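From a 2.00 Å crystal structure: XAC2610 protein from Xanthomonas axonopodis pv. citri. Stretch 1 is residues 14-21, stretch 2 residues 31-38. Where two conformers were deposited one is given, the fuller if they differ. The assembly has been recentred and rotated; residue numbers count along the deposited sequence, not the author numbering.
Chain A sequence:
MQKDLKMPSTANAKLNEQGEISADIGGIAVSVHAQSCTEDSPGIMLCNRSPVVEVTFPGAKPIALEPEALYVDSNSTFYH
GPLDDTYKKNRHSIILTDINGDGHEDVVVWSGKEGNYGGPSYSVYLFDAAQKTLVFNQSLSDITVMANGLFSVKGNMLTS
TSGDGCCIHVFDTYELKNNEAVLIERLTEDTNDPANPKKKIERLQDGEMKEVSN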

# COMPACT_ATOMS: atom_id res chain seq x y z
N LYS A 14 -15.49 -12.08 -6.23
CA LYS A 14 -14.63 -13.22 -6.59
C LYS A 14 -14.56 -13.40 -8.10
O LYS A 14 -15.50 -13.07 -8.84
CB LYS A 14 -15.09 -14.52 -5.91
CG LYS A 14 -16.47 -15.02 -6.31
CD LYS A 14 -16.97 -16.08 -5.33
CE LYS A 14 -17.58 -15.45 -4.08
NZ LYS A 14 -17.75 -16.42 -2.97
N LEU A 15 -13.43 -13.92 -8.56
CA LEU A 15 -13.22 -14.18 -9.97
C LEU A 15 -14.26 -15.17 -10.45
O LEU A 15 -14.36 -16.29 -9.93
CB LEU A 15 -11.80 -14.72 -10.21
CG LEU A 15 -10.69 -13.72 -9.89
CD1 LEU A 15 -9.36 -14.43 -9.69
CD2 LEU A 15 -10.58 -12.66 -10.98
N ASN A 16 -15.08 -14.75 -11.41
CA ASN A 16 -16.07 -15.63 -12.03
C ASN A 16 -15.42 -16.69 -12.91
O ASN A 16 -14.19 -16.78 -13.00
CB ASN A 16 -17.11 -14.80 -12.81
CG ASN A 16 -16.58 -14.25 -14.13
OD1 ASN A 16 -15.42 -14.46 -14.51
ND2 ASN A 16 -17.43 -13.54 -14.84
N GLU A 17 -16.25 -17.48 -13.57
CA GLU A 17 -15.79 -18.57 -14.45
C GLU A 17 -14.83 -18.15 -15.59
O GLU A 17 -14.04 -18.97 -16.04
CB GLU A 17 -16.99 -19.37 -15.00
CG GLU A 17 -18.08 -18.54 -15.70
CD GLU A 17 -18.99 -17.76 -14.75
OE1 GLU A 17 -18.96 -18.04 -13.53
OE2 GLU A 17 -19.72 -16.86 -15.22
N GLN A 18 -14.88 -16.89 -16.04
CA GLN A 18 -13.90 -16.37 -17.02
C GLN A 18 -12.65 -15.72 -16.38
O GLN A 18 -11.86 -15.08 -17.09
CB GLN A 18 -14.56 -15.35 -17.96
CG GLN A 18 -15.42 -15.96 -19.05
CD GLN A 18 -16.77 -16.42 -18.53
OE1 GLN A 18 -17.40 -15.74 -17.72
NE2 GLN A 18 -17.21 -17.59 -18.98
N GLY A 19 -12.47 -15.87 -15.07
CA GLY A 19 -11.37 -15.20 -14.38
C GLY A 19 -11.54 -13.69 -14.38
O GLY A 19 -10.58 -12.95 -14.64
N GLU A 20 -12.75 -13.22 -14.08
CA GLU A 20 -13.08 -11.81 -14.17
C GLU A 20 -13.86 -11.30 -12.97
O GLU A 20 -14.72 -11.99 -12.43
CB GLU A 20 -13.86 -11.54 -15.47
CG GLU A 20 -13.00 -10.91 -16.55
CD GLU A 20 -13.37 -11.33 -17.96
OE1 GLU A 20 -14.54 -11.70 -18.21
OE2 GLU A 20 -12.46 -11.28 -18.83
N ILE A 21 -13.52 -10.07 -12.56
CA ILE A 21 -14.28 -9.30 -11.59
C ILE A 21 -14.57 -7.95 -12.22
O ILE A 21 -13.77 -7.46 -13.02
CB ILE A 21 -13.47 -9.03 -10.30
CG1 ILE A 21 -13.31 -10.31 -9.49
CG2 ILE A 21 -14.13 -7.95 -9.43
CD1 ILE A 21 -12.18 -10.25 -8.48
N SER A 31 -11.96 -3.37 -12.86
CA SER A 31 -12.11 -4.75 -13.30
C SER A 31 -10.79 -5.49 -13.15
O SER A 31 -9.73 -4.90 -13.22
CB SER A 31 -12.60 -4.82 -14.75
OG SER A 31 -11.65 -4.27 -15.65
N VAL A 32 -10.89 -6.79 -12.92
CA VAL A 32 -9.73 -7.66 -12.80
C VAL A 32 -9.91 -8.79 -13.81
O VAL A 32 -11.00 -9.35 -13.93
CB VAL A 32 -9.60 -8.27 -11.38
CG1 VAL A 32 -8.36 -9.15 -11.28
CG2 VAL A 32 -9.57 -7.19 -10.32
N HIS A 33 -8.85 -9.09 -14.55
CA HIS A 33 -8.82 -10.20 -15.48
C HIS A 33 -7.60 -11.06 -15.12
O HIS A 33 -6.46 -10.62 -15.30
CB HIS A 33 -8.75 -9.66 -16.91
CG HIS A 33 -9.53 -8.39 -17.10
ND1 HIS A 33 -10.85 -8.37 -17.49
CD2 HIS A 33 -9.18 -7.09 -16.91
CE1 HIS A 33 -11.27 -7.12 -17.56
NE2 HIS A 33 -10.28 -6.33 -17.21
N ALA A 34 -7.84 -12.25 -14.59
CA ALA A 34 -6.76 -13.13 -14.14
C ALA A 34 -7.17 -14.58 -14.30
O ALA A 34 -8.18 -15.00 -13.75
CB ALA A 34 -6.42 -12.86 -12.68
N GLN A 35 -6.36 -15.32 -15.05
CA GLN A 35 -6.56 -16.74 -15.28
C GLN A 35 -5.54 -17.54 -14.46
O GLN A 35 -4.52 -17.01 -14.03
CB GLN A 35 -6.34 -17.07 -16.77
CG GLN A 35 -6.89 -16.05 -17.77
CD GLN A 35 -8.40 -16.10 -17.88
OE1 GLN A 35 -8.97 -17.10 -18.31
NE2 GLN A 35 -9.07 -15.00 -17.50
N SER A 36 -5.83 -18.82 -14.27
CA SER A 36 -4.86 -19.76 -13.68
C SER A 36 -4.37 -19.35 -12.29
O SER A 36 -3.20 -19.58 -11.95
CB SER A 36 -3.66 -19.95 -14.62
OG SER A 36 -4.09 -20.27 -15.93
N CYS A 37 -5.25 -18.76 -11.50
CA CYS A 37 -4.95 -18.41 -10.12
C CYS A 37 -4.97 -19.69 -9.28
O CYS A 37 -5.56 -20.68 -9.67
CB CYS A 37 -5.99 -17.41 -9.61
SG CYS A 37 -6.11 -15.91 -10.64
N THR A 38 -4.30 -19.66 -8.13
CA THR A 38 -4.31 -20.79 -7.21
C THR A 38 -4.68 -20.29 -5.83
O THR A 38 -4.34 -19.17 -5.45
CB THR A 38 -2.93 -21.47 -7.14
OG1 THR A 38 -1.96 -20.49 -6.76
CG2 THR A 38 -2.55 -22.08 -8.48

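The two stretches meet as antiparallel strands, Glu20 and Ile21 running against Ser31 to His33, just after a type I turn from Asn16 to Gly19. Ile21 and Val32 form a hydrogen-bonded pair: Ile21 N donates to Val32 O and Val32 N to Ile21 O, both at 3.0 Å and nearly straight. Glu20 and His33 make the neighbouring non-hydrogen-bonded pair, their CA atoms 4.7 Å apart; here Glu20 CA approaches Val32 O at 3.2 Å, a CA-H...O contact. One step further, Ala34 N donates to Gly19 O at 2.8 Å, a further backbone hydrogen bond, at the last residue of the turn. Gly19 N donates to Asn16 O (2.8 Å) to close the turn; Asn16 OD1 accepts weakly from Gln18 N inside it (2.9 Å) and from Glu20 N just past it (3.0 Å). Gly19 has a positive phi, which favours glycine, and an ideal CB would lie 2.3 Å from Ala34 O, a clash; a CB there would also lie 2.7 Å from Gln35 NE2, so the close approach here leaves no room for a side chain. Gln35 starts out pointing away from stretch 1, but its side chain folds back so that NE2 donates to Gln18 O at 2.8 Å, satisfying a turn carbonyl.

Side chains alternate across the sheet. On one face Ile21 and Val32, both buried, pack with their CB atoms 4.1 Å apart. Leu15, ahead of the turn, adds to this apolar cluster: its CD2 lies 4.2 Å from Val32 CG1 and its CD1 3.7 Å from Cys37 SG, while both methyls, CD1 and CD2, are 4.5 Å from Ala34 CB. On the other face Glu20 CG rests obliquely against the His33 ring, 3.5 Å from ND1. The ring is also held within its own stretch by a weak hydrogen bond from His33 NE2 to Ser31 OG (2.9 Å).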